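Local coordinates for protein AlyQ (Persicobacter sp. CCB-QB2, PDB 5XNR) that probably degrades alginate by beta-elimination through a polysaccharide-lyase domain, which is joined to a CBM32 carbohydrate-binding module, at residues Val238-Thr243 and Gly380-Tyr385; Ile242-Ile247 and Tyr297-Val302; Met269-Glu274 and His303-Glu308; Met192-Pro197 and Ser213-Arg218. All coordinates share one frame; numbering follows the deposited sequence.

Contact 1: Val238-Thr243 and Gly380-Tyr385; sequences VKQAIT and GEVVVY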
# COMPACT_ATOMS: atom_id res chain seq x y z
N VAL A 238 -12.98 -0.19 -7.40
CA VAL A 238 -12.24 -0.67 -6.24
C VAL A 238 -10.85 -0.04 -6.26
O VAL A 238 -10.18 -0.11 -7.25
CB VAL A 238 -12.11 -2.21 -6.22
CG1 VAL A 238 -11.39 -2.67 -4.96
CG2 VAL A 238 -13.44 -2.92 -6.37
N LYS A 239 -10.41 0.50 -5.13
CA LYS A 239 -9.01 0.86 -4.89
C LYS A 239 -8.42 -0.16 -3.92
O LYS A 239 -8.86 -0.24 -2.78
CB LYS A 239 -8.85 2.25 -4.26
CG LYS A 239 -7.43 2.62 -3.84
CD LYS A 239 -7.30 3.95 -3.12
CE LYS A 239 -6.79 5.07 -3.99
NZ LYS A 239 -6.76 6.37 -3.26
N GLN A 240 -7.39 -0.87 -4.36
CA GLN A 240 -6.89 -2.01 -3.62
C GLN A 240 -5.44 -2.32 -3.98
O GLN A 240 -4.92 -1.83 -4.99
CB GLN A 240 -7.71 -3.24 -3.97
CG GLN A 240 -7.57 -3.72 -5.42
CD GLN A 240 -8.57 -4.80 -5.75
OE1 GLN A 240 -9.33 -5.26 -4.91
NE2 GLN A 240 -8.59 -5.20 -7.00
N ALA A 241 -4.81 -3.15 -3.17
CA ALA A 241 -3.52 -3.75 -3.55
C ALA A 241 -3.59 -5.25 -3.28
O ALA A 241 -4.19 -5.69 -2.31
CB ALA A 241 -2.39 -3.11 -2.78
N ILE A 242 -3.03 -6.02 -4.19
CA ILE A 242 -2.88 -7.42 -3.91
C ILE A 242 -1.52 -7.55 -3.26
O ILE A 242 -0.52 -7.18 -3.88
CB ILE A 242 -2.99 -8.29 -5.18
CG1 ILE A 242 -4.33 -8.11 -5.90
CG2 ILE A 242 -2.71 -9.74 -4.82
CD1 ILE A 242 -4.32 -8.57 -7.35
N THR A 243 -1.51 -8.05 -2.03
CA THR A 243 -0.31 -7.99 -1.20
C THR A 243 0.35 -9.36 -1.02
O THR A 243 1.51 -9.41 -0.62
CB THR A 243 -0.64 -7.41 0.18
OG1 THR A 243 -1.83 -8.05 0.64
CG2 THR A 243 -0.83 -5.91 0.13
N GLY A 380 -3.27 -15.99 0.29
CA GLY A 380 -3.52 -14.87 -0.61
C GLY A 380 -4.04 -13.68 0.17
O GLY A 380 -4.70 -13.86 1.18
N GLU A 381 -3.75 -12.47 -0.27
CA GLU A 381 -4.21 -11.31 0.46
C GLU A 381 -4.45 -10.11 -0.47
O GLU A 381 -3.69 -9.85 -1.39
CB GLU A 381 -3.19 -10.94 1.53
CG GLU A 381 -3.62 -9.77 2.40
CD GLU A 381 -2.58 -9.37 3.43
OE1 GLU A 381 -2.61 -9.93 4.55
OE2 GLU A 381 -1.73 -8.54 3.09
N VAL A 382 -5.49 -9.36 -0.13
CA VAL A 382 -5.99 -8.20 -0.88
C VAL A 382 -6.38 -7.13 0.14
O VAL A 382 -7.12 -7.41 1.08
CB VAL A 382 -7.17 -8.57 -1.81
CG1 VAL A 382 -7.81 -7.36 -2.47
CG2 VAL A 382 -6.75 -9.54 -2.89
N VAL A 383 -5.86 -5.94 -0.08
CA VAL A 383 -6.07 -4.80 0.78
C VAL A 383 -6.91 -3.79 -0.01
O VAL A 383 -6.46 -3.32 -1.06
CB VAL A 383 -4.74 -4.14 1.23
CG1 VAL A 383 -4.99 -3.09 2.29
CG2 VAL A 383 -3.72 -5.15 1.75
N VAL A 384 -8.09 -3.45 0.52
CA VAL A 384 -9.05 -2.58 -0.17
C VAL A 384 -9.17 -1.25 0.58
O VAL A 384 -9.64 -1.20 1.70
CB VAL A 384 -10.44 -3.24 -0.29
CG1 VAL A 384 -11.43 -2.28 -0.90
CG2 VAL A 384 -10.38 -4.52 -1.10
N TYR A 385 -8.75 -0.17 -0.08
CA TYR A 385 -8.75 1.14 0.52
C TYR A 385 -10.13 1.78 0.34
O TYR A 385 -10.61 2.44 1.25
CB TYR A 385 -7.60 1.97 -0.07
CG TYR A 385 -6.23 1.44 0.25
CD1 TYR A 385 -5.64 0.44 -0.51
CD2 TYR A 385 -5.54 1.89 1.37
CE1 TYR A 385 -4.40 -0.08 -0.18
CE2 TYR A 385 -4.29 1.38 1.71
CZ TYR A 385 -3.71 0.40 0.92
OH TYR A 385 -2.49 -0.11 1.25
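Lys-239 to Thr-243 pair in antiparallel fashion with Glu-381 to Tyr-385, two neighbouring central strands in one sheet of the lyase beta-sandwich. Backbone hydrogen bonds run in both directions: Ala-241 N gives to Val-383 O (2.7 Å), and Val-383 N returns an almost straight bond to Ala-241 O (2.8 Å, 177° at the hydrogen). Tyr-385 N to Lys-239 O and Thr-243 N to Glu-381 O continue the ladder. In the last, the donor N sits well above the carbonyl plane of Glu-381 (39° out of it), off the lone pairs.

One polar side-chain bond is added at the Thr-243 end. Glu-381, extended with CG anti to the backbone N (chi1 -177°), brings its carboxylate across the threonine side chain, whose OG1 donates to the anti lone pair of OE2 (2.5 Å). The other oxygen, OE1, is held in a salt bridge by Arg-195 from the next strand.

Among the apolar contacts, methyl CG2 of Thr-243 presses tightly on Val-383 CG2 (3.4 Å), and CB of Tyr-385 packs on Lys-239 CD (3.6 Å). On the opposite face from Ala-241 and Val-383, Ile-242 and Val-382 stand side by side, CG1 to CG2 4.1 Å.

The Tyr-385 ring turns its edge to Lys-239 O. Gln-240 reaches His-303 through NE2.

Each oxygen of the Glu-381 carboxylate thus has its own partner, which probably offsets its charge and limits its rotation, whereas the Gln-240 amide oxygen meets valine methyls across the contact and is buried with no polar partner in the model.

Contact 2: Ile242-Ile247 and Tyr297-Val302; sequences ITQLPI and YNLGTV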
# COMPACT_ATOMS: atom_id res chain seq x y z
N ILE A 242 -3.03 -6.02 -4.19
CA ILE A 242 -2.88 -7.42 -3.91
C ILE A 242 -1.52 -7.55 -3.26
O ILE A 242 -0.52 -7.18 -3.88
CB ILE A 242 -2.99 -8.29 -5.18
CG1 ILE A 242 -4.33 -8.11 -5.90
CG2 ILE A 242 -2.71 -9.74 -4.82
CD1 ILE A 242 -4.32 -8.57 -7.35
N THR A 243 -1.51 -8.05 -2.03
CA THR A 243 -0.31 -7.99 -1.20
C THR A 243 0.35 -9.36 -1.02
O THR A 243 1.51 -9.41 -0.62
CB THR A 243 -0.64 -7.41 0.18
OG1 THR A 243 -1.83 -8.05 0.64
CG2 THR A 243 -0.83 -5.91 0.13
N GLN A 244 -0.34 -10.46 -1.25
CA GLN A 244 0.31 -11.77 -1.06
C GLN A 244 -0.36 -12.81 -1.95
O GLN A 244 -1.55 -12.74 -2.16
CB GLN A 244 0.23 -12.20 0.40
CG GLN A 244 1.10 -13.41 0.75
CD GLN A 244 2.53 -13.03 1.06
OE1 GLN A 244 3.30 -12.65 0.17
NE2 GLN A 244 2.90 -13.11 2.32
N LEU A 245 0.44 -13.78 -2.41
CA LEU A 245 -0.04 -14.99 -3.12
C LEU A 245 0.52 -16.25 -2.44
O LEU A 245 1.60 -16.21 -1.84
CB LEU A 245 0.45 -14.94 -4.57
CG LEU A 245 0.13 -13.65 -5.30
CD1 LEU A 245 1.13 -13.40 -6.41
CD2 LEU A 245 -1.30 -13.67 -5.84
N PRO A 246 -0.19 -17.39 -2.59
CA PRO A 246 0.33 -18.68 -2.15
C PRO A 246 1.70 -18.98 -2.77
O PRO A 246 2.21 -18.21 -3.62
CB PRO A 246 -0.71 -19.71 -2.60
CG PRO A 246 -1.98 -18.92 -2.64
CD PRO A 246 -1.51 -17.59 -3.19
N ILE A 247 2.28 -20.08 -2.33
CA ILE A 247 3.69 -20.34 -2.60
C ILE A 247 3.86 -21.13 -3.91
O ILE A 247 4.71 -20.77 -4.74
CB ILE A 247 4.33 -21.08 -1.41
CG1 ILE A 247 4.32 -20.21 -0.15
CG2 ILE A 247 5.74 -21.55 -1.78
CD1 ILE A 247 4.72 -20.94 1.11
N TYR A 297 3.17 -6.78 -12.58
CA TYR A 297 2.53 -6.31 -11.36
C TYR A 297 3.37 -6.73 -10.15
O TYR A 297 3.67 -7.92 -9.97
CB TYR A 297 1.10 -6.82 -11.20
CG TYR A 297 0.45 -6.32 -9.93
CD1 TYR A 297 -0.11 -5.05 -9.87
CD2 TYR A 297 0.42 -7.09 -8.78
CE1 TYR A 297 -0.71 -4.58 -8.71
CE2 TYR A 297 -0.14 -6.63 -7.61
CZ TYR A 297 -0.71 -5.37 -7.57
OH TYR A 297 -1.26 -4.90 -6.41
N ASN A 298 3.75 -5.74 -9.34
CA ASN A 298 4.50 -5.96 -8.09
C ASN A 298 3.54 -6.02 -6.90
O ASN A 298 2.65 -5.16 -6.74
CB ASN A 298 5.56 -4.87 -7.90
CG ASN A 298 6.51 -4.84 -9.08
OD1 ASN A 298 6.58 -3.84 -9.80
ND2 ASN A 298 7.17 -5.96 -9.35
N LEU A 299 3.71 -7.04 -6.07
CA LEU A 299 2.86 -7.20 -4.92
C LEU A 299 2.92 -5.95 -4.05
O LEU A 299 3.99 -5.49 -3.75
CB LEU A 299 3.30 -8.41 -4.12
CG LEU A 299 3.02 -9.76 -4.78
CD1 LEU A 299 3.49 -10.89 -3.88
CD2 LEU A 299 1.54 -9.89 -5.11
N GLY A 300 1.75 -5.43 -3.67
CA GLY A 300 1.63 -4.29 -2.75
C GLY A 300 1.47 -2.96 -3.47
O GLY A 300 1.43 -1.91 -2.82
N THR A 301 1.38 -3.00 -4.81
CA THR A 301 1.16 -1.80 -5.59
C THR A 301 -0.34 -1.50 -5.52
O THR A 301 -1.16 -2.33 -5.88
CB THR A 301 1.71 -1.94 -7.03
OG1 THR A 301 3.10 -2.27 -6.96
CG2 THR A 301 1.54 -0.68 -7.85
N VAL A 302 -0.66 -0.32 -5.02
CA VAL A 302 -2.04 0.10 -4.87
C VAL A 302 -2.55 0.49 -6.25
O VAL A 302 -1.90 1.29 -6.92
CB VAL A 302 -2.17 1.30 -3.92
CG1 VAL A 302 -3.60 1.79 -3.81
CG2 VAL A 302 -1.62 0.96 -2.55
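The hydroxyl of Tyr-297 stands in for a backbone partner of Ile-242: OH accepts the peptide N-H of Ile-242 (3.1 Å) and donates its own proton to Thr-301 O (2.6 Å), in the plane of that carbonyl and on a lone pair. A side chain thus bridges strand 233-244 to the loop leading into strand 302-310. The carbonyl O of Ile-242 lies at the edge of the same ring, in its plane, and accepts a hydrogen bond from Gly-300 N (2.9 Å), which is tilted 31° out of the carbonyl plane.

Gly-300 belongs to a type II beta turn from Asn-298 to Thr-301, with phi of 96°, a conformation suited to glycine. Asn-298 O closes the turn by accepting both N and OG1 of Thr-301 from the same face. The preceding Leu-299 lays CD2 against Leu-245 CD1 (3.8 Å), the two side chains crossing at a slant, and Leu-273 of the facing sheet touches both. On the opposite edge of this strand, Thr-243 and Gln-244 both face Glu-381 in a classic beta bulge.

The backbone N and O of Ile-242 are consequently both satisfied by the 297-302 loop, and the two bonds at the phenol orient its hydroxyl and hold the end of the ring in place.

Contact 3: Met269-Glu274 and His303-Glu308; sequences MVMRLE and HEVIFE. With PO4 (phosphate ion), chain E.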
# COMPACT_ATOMS: atom_id res chain seq x y z
N MET A 269 -16.59 -11.80 -15.70
CA MET A 269 -15.51 -10.83 -15.81
C MET A 269 -14.85 -10.66 -14.45
O MET A 269 -15.50 -10.17 -13.52
CB MET A 269 -16.04 -9.48 -16.31
CG MET A 269 -14.93 -8.49 -16.59
SD MET A 269 -15.56 -6.96 -17.33
CE MET A 269 -14.10 -5.93 -17.39
N VAL A 270 -13.57 -11.05 -14.34
CA VAL A 270 -12.83 -11.00 -13.07
C VAL A 270 -11.44 -10.45 -13.36
O VAL A 270 -10.99 -10.55 -14.45
CB VAL A 270 -12.73 -12.35 -12.34
CG1 VAL A 270 -14.07 -13.07 -12.32
CG2 VAL A 270 -11.66 -13.26 -12.91
N MET A 271 -10.85 -9.84 -12.35
CA MET A 271 -9.45 -9.46 -12.35
C MET A 271 -8.67 -10.58 -11.66
O MET A 271 -9.06 -11.00 -10.58
CB MET A 271 -9.24 -8.15 -11.60
CG MET A 271 -7.88 -7.99 -10.94
SD MET A 271 -7.56 -6.28 -10.38
CE MET A 271 -7.39 -5.48 -11.97
N ARG A 272 -7.59 -11.04 -12.30
CA ARG A 272 -6.82 -12.18 -11.84
C ARG A 272 -5.33 -11.82 -11.83
O ARG A 272 -4.88 -11.06 -12.65
CB ARG A 272 -7.07 -13.37 -12.77
CG ARG A 272 -6.62 -14.70 -12.18
CD ARG A 272 -7.22 -15.93 -12.84
NE ARG A 272 -6.49 -17.13 -12.46
CZ ARG A 272 -7.04 -18.33 -12.23
NH1 ARG A 272 -6.26 -19.38 -12.02
NH2 ARG A 272 -8.35 -18.49 -12.22
N LEU A 273 -4.59 -12.32 -10.84
CA LEU A 273 -3.13 -12.14 -10.76
C LEU A 273 -2.51 -13.52 -10.74
O LEU A 273 -2.90 -14.36 -9.91
CB LEU A 273 -2.75 -11.37 -9.49
CG LEU A 273 -1.25 -11.14 -9.29
CD1 LEU A 273 -0.63 -10.45 -10.49
CD2 LEU A 273 -1.00 -10.31 -8.04
N GLU A 274 -1.61 -13.77 -11.69
CA GLU A 274 -0.78 -14.99 -11.69
C GLU A 274 0.67 -14.52 -11.73
O GLU A 274 1.14 -13.99 -12.74
CB GLU A 274 -1.15 -15.91 -12.87
CG GLU A 274 -2.61 -16.37 -12.84
CD GLU A 274 -3.03 -17.46 -13.82
OE1 GLU A 274 -2.33 -17.67 -14.80
OE2 GLU A 274 -4.11 -18.06 -13.62
N HIS A 303 -3.67 -0.11 -6.67
CA HIS A 303 -4.25 0.26 -7.96
C HIS A 303 -5.72 0.64 -7.79
O HIS A 303 -6.26 0.51 -6.69
CB HIS A 303 -4.09 -0.84 -9.00
CG HIS A 303 -4.79 -2.12 -8.68
ND1 HIS A 303 -4.12 -3.23 -8.24
CD2 HIS A 303 -6.09 -2.49 -8.80
CE1 HIS A 303 -4.97 -4.23 -8.09
NE2 HIS A 303 -6.18 -3.80 -8.43
N GLU A 304 -6.30 1.13 -8.88
CA GLU A 304 -7.74 1.37 -9.00
C GLU A 304 -8.26 0.64 -10.24
O GLU A 304 -7.59 0.61 -11.28
CB GLU A 304 -8.06 2.86 -9.13
CG GLU A 304 -7.62 3.71 -7.95
CD GLU A 304 -7.75 5.19 -8.24
OE1 GLU A 304 -6.79 5.75 -8.80
OE2 GLU A 304 -8.83 5.76 -7.93
N VAL A 305 -9.45 0.08 -10.13
CA VAL A 305 -10.06 -0.67 -11.22
C VAL A 305 -11.55 -0.34 -11.26
O VAL A 305 -12.16 -0.17 -10.22
CB VAL A 305 -9.85 -2.18 -11.04
CG1 VAL A 305 -10.40 -2.68 -9.72
CG2 VAL A 305 -10.44 -2.97 -12.19
N ILE A 306 -12.10 -0.24 -12.47
CA ILE A 306 -13.54 -0.15 -12.71
C ILE A 306 -13.96 -1.23 -13.72
O ILE A 306 -13.33 -1.37 -14.76
CB ILE A 306 -13.91 1.25 -13.20
CG1 ILE A 306 -13.65 2.29 -12.11
CG2 ILE A 306 -15.34 1.28 -13.71
CD1 ILE A 306 -13.58 3.71 -12.63
N PHE A 307 -14.97 -2.03 -13.38
CA PHE A 307 -15.76 -2.70 -14.39
C PHE A 307 -17.03 -1.88 -14.57
O PHE A 307 -17.65 -1.48 -13.58
CB PHE A 307 -16.11 -4.13 -14.01
CG PHE A 307 -14.99 -5.04 -13.59
CD1 PHE A 307 -13.66 -4.74 -13.85
CD2 PHE A 307 -15.27 -6.27 -13.02
CE1 PHE A 307 -12.65 -5.60 -13.46
CE2 PHE A 307 -14.27 -7.16 -12.66
CZ PHE A 307 -12.95 -6.82 -12.87
N GLU A 308 -17.40 -1.60 -15.82
CA GLU A 308 -18.55 -0.75 -16.18
C GLU A 308 -19.35 -1.49 -17.25
O GLU A 308 -18.79 -1.80 -18.28
CB GLU A 308 -18.04 0.60 -16.71
CG GLU A 308 -19.09 1.62 -17.14
CD GLU A 308 -18.49 2.93 -17.64
OE1 GLU A 308 -17.69 2.87 -18.59
OE2 GLU A 308 -18.77 3.99 -17.05
P PO4 E . -7.45 -23.40 -12.42
O1 PO4 E . -6.98 -22.25 -11.57
O2 PO4 E . -6.23 -24.21 -12.84
O3 PO4 E . -8.45 -24.28 -11.65
O4 PO4 E . -8.19 -22.89 -13.64
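Met-269 and Met-271 meet Phe-307, Val-305 and His-303 in the interior of the beta-sandwich, the jelly-roll fold of this lyase family, where strand 269-274 of one sheet faces strand 303-308 of the other. The strand axes approach to 9.4 Å, so contact is made by side chains reaching across rather than by backbone pairing.

Met-269 is fully extended, which carries its methyl CE over one face of the Phe-307 ring, 4.2 Å from the centroid and offset toward the rim, as a CH-pi contact. Its SD is also near that ring, in a Met-aromatic contact. The phenyl group also reaches the opposite backbone: CE2 lies 3.4 Å from Met-269 O, which is well out of the ring plane, whereas Met-271 N is at the ring edge, 3.7 Å from CZ.

Met-271 bends at its last torsion (chi3 -70°). SD slides past the His-303 ring obliquely, 3.4 Å from NE2, while CE turns to Val-305 CG2 (4.0 Å). Gln-240 of the strand beside His-303 also touches Met-271.

Arg-272 leaves the strand on the other side of this sheet. Glu-274 OE2 forms a salt bridge with its guanidinium, though the individual hydrogen bonds are weak. A phosphate ion, probably from the crystallisation liquor and also bound by Tyr-210 and Lys-249, lies at the guanidinium edge, its O1 taking a 164° hydrogen bond from Arg-272 NH1 (3.0 Å).

Contact 4: Met192-Pro197 and Ser213-Arg218; sequences MVFRAP and SELRER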
# COMPACT_ATOMS: atom_id res chain seq x y z
N MET A 192 -9.40 -2.37 4.48
CA MET A 192 -9.80 -3.69 5.01
C MET A 192 -8.99 -4.75 4.28
O MET A 192 -8.68 -4.60 3.09
CB MET A 192 -11.29 -4.00 4.86
CG MET A 192 -12.00 -3.21 3.79
SD MET A 192 -13.74 -3.71 3.59
CE MET A 192 -13.99 -3.02 1.95
N VAL A 193 -8.66 -5.81 5.02
CA VAL A 193 -7.76 -6.82 4.53
C VAL A 193 -8.52 -8.13 4.48
O VAL A 193 -9.08 -8.57 5.46
CB VAL A 193 -6.53 -6.94 5.44
CG1 VAL A 193 -5.50 -7.86 4.82
CG2 VAL A 193 -5.91 -5.60 5.76
N PHE A 194 -8.52 -8.73 3.30
CA PHE A 194 -9.08 -10.01 3.08
C PHE A 194 -7.94 -11.03 2.94
O PHE A 194 -7.29 -11.10 1.90
CB PHE A 194 -9.91 -9.95 1.80
CG PHE A 194 -11.07 -8.99 1.81
CD1 PHE A 194 -10.90 -7.67 1.45
CD2 PHE A 194 -12.35 -9.42 2.14
CE1 PHE A 194 -11.98 -6.80 1.41
CE2 PHE A 194 -13.43 -8.55 2.11
CZ PHE A 194 -13.24 -7.23 1.75
N ARG A 195 -7.74 -11.84 3.99
CA ARG A 195 -6.67 -12.82 4.06
C ARG A 195 -7.23 -14.25 3.94
O ARG A 195 -8.08 -14.65 4.72
CB ARG A 195 -5.91 -12.72 5.39
CG ARG A 195 -4.82 -13.78 5.51
CD ARG A 195 -3.70 -13.55 6.51
NE ARG A 195 -2.96 -12.31 6.33
CZ ARG A 195 -1.95 -11.96 7.11
NH1 ARG A 195 -1.33 -12.87 7.84
NH2 ARG A 195 -1.58 -10.70 7.17
N ALA A 196 -6.68 -15.01 3.01
CA ALA A 196 -7.13 -16.36 2.69
C ALA A 196 -5.94 -17.33 2.81
O ALA A 196 -5.26 -17.57 1.83
CB ALA A 196 -7.73 -16.40 1.30
N PRO A 197 -5.70 -17.86 4.02
CA PRO A 197 -4.62 -18.82 4.18
C PRO A 197 -5.03 -20.19 3.63
O PRO A 197 -6.22 -20.51 3.50
CB PRO A 197 -4.34 -18.89 5.68
CG PRO A 197 -5.69 -18.59 6.31
CD PRO A 197 -6.49 -17.85 5.25
N SER A 213 -11.78 -15.12 1.02
CA SER A 213 -12.35 -14.17 1.94
C SER A 213 -12.88 -12.98 1.13
O SER A 213 -12.10 -12.13 0.74
CB SER A 213 -11.35 -13.74 2.97
OG SER A 213 -11.95 -12.82 3.88
N GLU A 214 -14.18 -12.92 0.85
CA GLU A 214 -14.67 -11.94 -0.16
C GLU A 214 -16.15 -11.60 0.03
O GLU A 214 -16.94 -12.40 0.53
CB GLU A 214 -14.37 -12.50 -1.56
CG GLU A 214 -15.39 -13.48 -2.10
CD GLU A 214 -15.16 -13.91 -3.55
OE1 GLU A 214 -14.62 -13.10 -4.38
OE2 GLU A 214 -15.53 -15.05 -3.86
N LEU A 215 -16.53 -10.41 -0.44
CA LEU A 215 -17.91 -9.86 -0.31
C LEU A 215 -18.77 -10.26 -1.51
O LEU A 215 -18.30 -10.23 -2.62
CB LEU A 215 -17.84 -8.33 -0.24
CG LEU A 215 -17.04 -7.76 0.93
CD1 LEU A 215 -16.92 -6.24 0.81
CD2 LEU A 215 -17.67 -8.15 2.26
N ARG A 216 -20.03 -10.63 -1.28
CA ARG A 216 -20.99 -10.82 -2.35
C ARG A 216 -22.05 -9.71 -2.26
O ARG A 216 -22.62 -9.43 -1.20
CB ARG A 216 -21.56 -12.24 -2.27
CG ARG A 216 -22.45 -12.65 -3.45
CD ARG A 216 -23.92 -12.83 -3.10
NE ARG A 216 -24.72 -13.56 -4.09
CZ ARG A 216 -25.60 -13.01 -4.94
NH1 ARG A 216 -25.75 -11.69 -5.04
NH2 ARG A 216 -26.33 -13.80 -5.68
N GLU A 217 -22.32 -9.07 -3.37
CA GLU A 217 -23.31 -7.98 -3.41
C GLU A 217 -24.66 -8.44 -2.86
O GLU A 217 -25.07 -9.58 -3.06
CB GLU A 217 -23.46 -7.50 -4.85
CG GLU A 217 -24.13 -6.16 -4.95
CD GLU A 217 -24.20 -5.59 -6.36
OE1 GLU A 217 -23.68 -6.24 -7.32
OE2 GLU A 217 -24.77 -4.49 -6.48
N ARG A 218 -25.32 -7.53 -2.15
CA ARG A 218 -26.65 -7.73 -1.60
C ARG A 218 -27.54 -6.53 -1.95
O ARG A 218 -27.03 -5.49 -2.38
CB ARG A 218 -26.61 -7.82 -0.08
CG ARG A 218 -25.83 -9.01 0.45
CD ARG A 218 -26.57 -9.62 1.62
NE ARG A 218 -27.48 -10.68 1.25
CZ ARG A 218 -28.21 -11.37 2.10
NH1 ARG A 218 -28.66 -12.56 1.75
NH2 ARG A 218 -28.46 -10.89 3.30
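Phe-194 and Leu-215 both set CG anti to the carbonyl carbon (chi1 -61° and -60°), which swings the phenyl ring and the isobutyl group into each other between strands 192-197 and 211-217. They cross at about a right angle: ring atoms CE2 and CZ each lie 3.9 Å from Leu-215 CG, and CZ is equally near CD1. Ile-163 touches both side chains, and Met-192 adds a more distant methyl, with CE 4.5 Å from Leu-215 CD1.

At its other end the ring meets backbone. Ser-213 O approaches Phe-194 CD2 to 3.1 Å, obliquely to the ring, and also lies 3.3 Å from CB. Ser-213 directs OG to Tyr-182 O, with which it is hydrogen-bonded, and its CB rests 3.8 Å from Arg-195 O. The two strands run at 124° and belong to different sheets of the sandwich, so the contact joins the two sheets through their shared interior.

Arg-212 to Arg-216 read RSELR, matching the R(S/T)E(L/V)R motif of PL7 alginate lyases; the segment holds its last four residues, with Leu-215 turned into the core. Glu-214, by contrast, leads its carboxylate away from this interface and forms a salt bridge with Arg-212.

Contact is therefore by van der Waals packing, of the ring on Leu-215 and on the Ser-213 backbone, with no hydrogen bond between the segments, while the charged and hydroxyl groups of the same strands find their partners elsewhere.

Overall arrangement
Contacts 1 and 2 use overlapping parts of strand 233-244, share Ile-242 and Thr-243, and have centres about 8 Å apart. Contacts 3 and 4 span the two sheets of the lyase sandwich without touching. Contact 1 links them: Gln-240 O lies 2.7 Å from His-303 N of contact 3, and Val-384 N 2.9 Å from Met-192 O of contact 4, both probable hydrogen bonds. Leu-273 of contact 3 packs on Ile-242, shared by contacts 1 and 2, and on Tyr-297 of contact 2. The sheet carrying 213-218 and 269-274 also holds strand 256-258 and the RSELR motif, and so probably forms the substrate-binding face, as in other PL7 lyases. The potassium ion lies about 11 Å from the Leu-215 side chain.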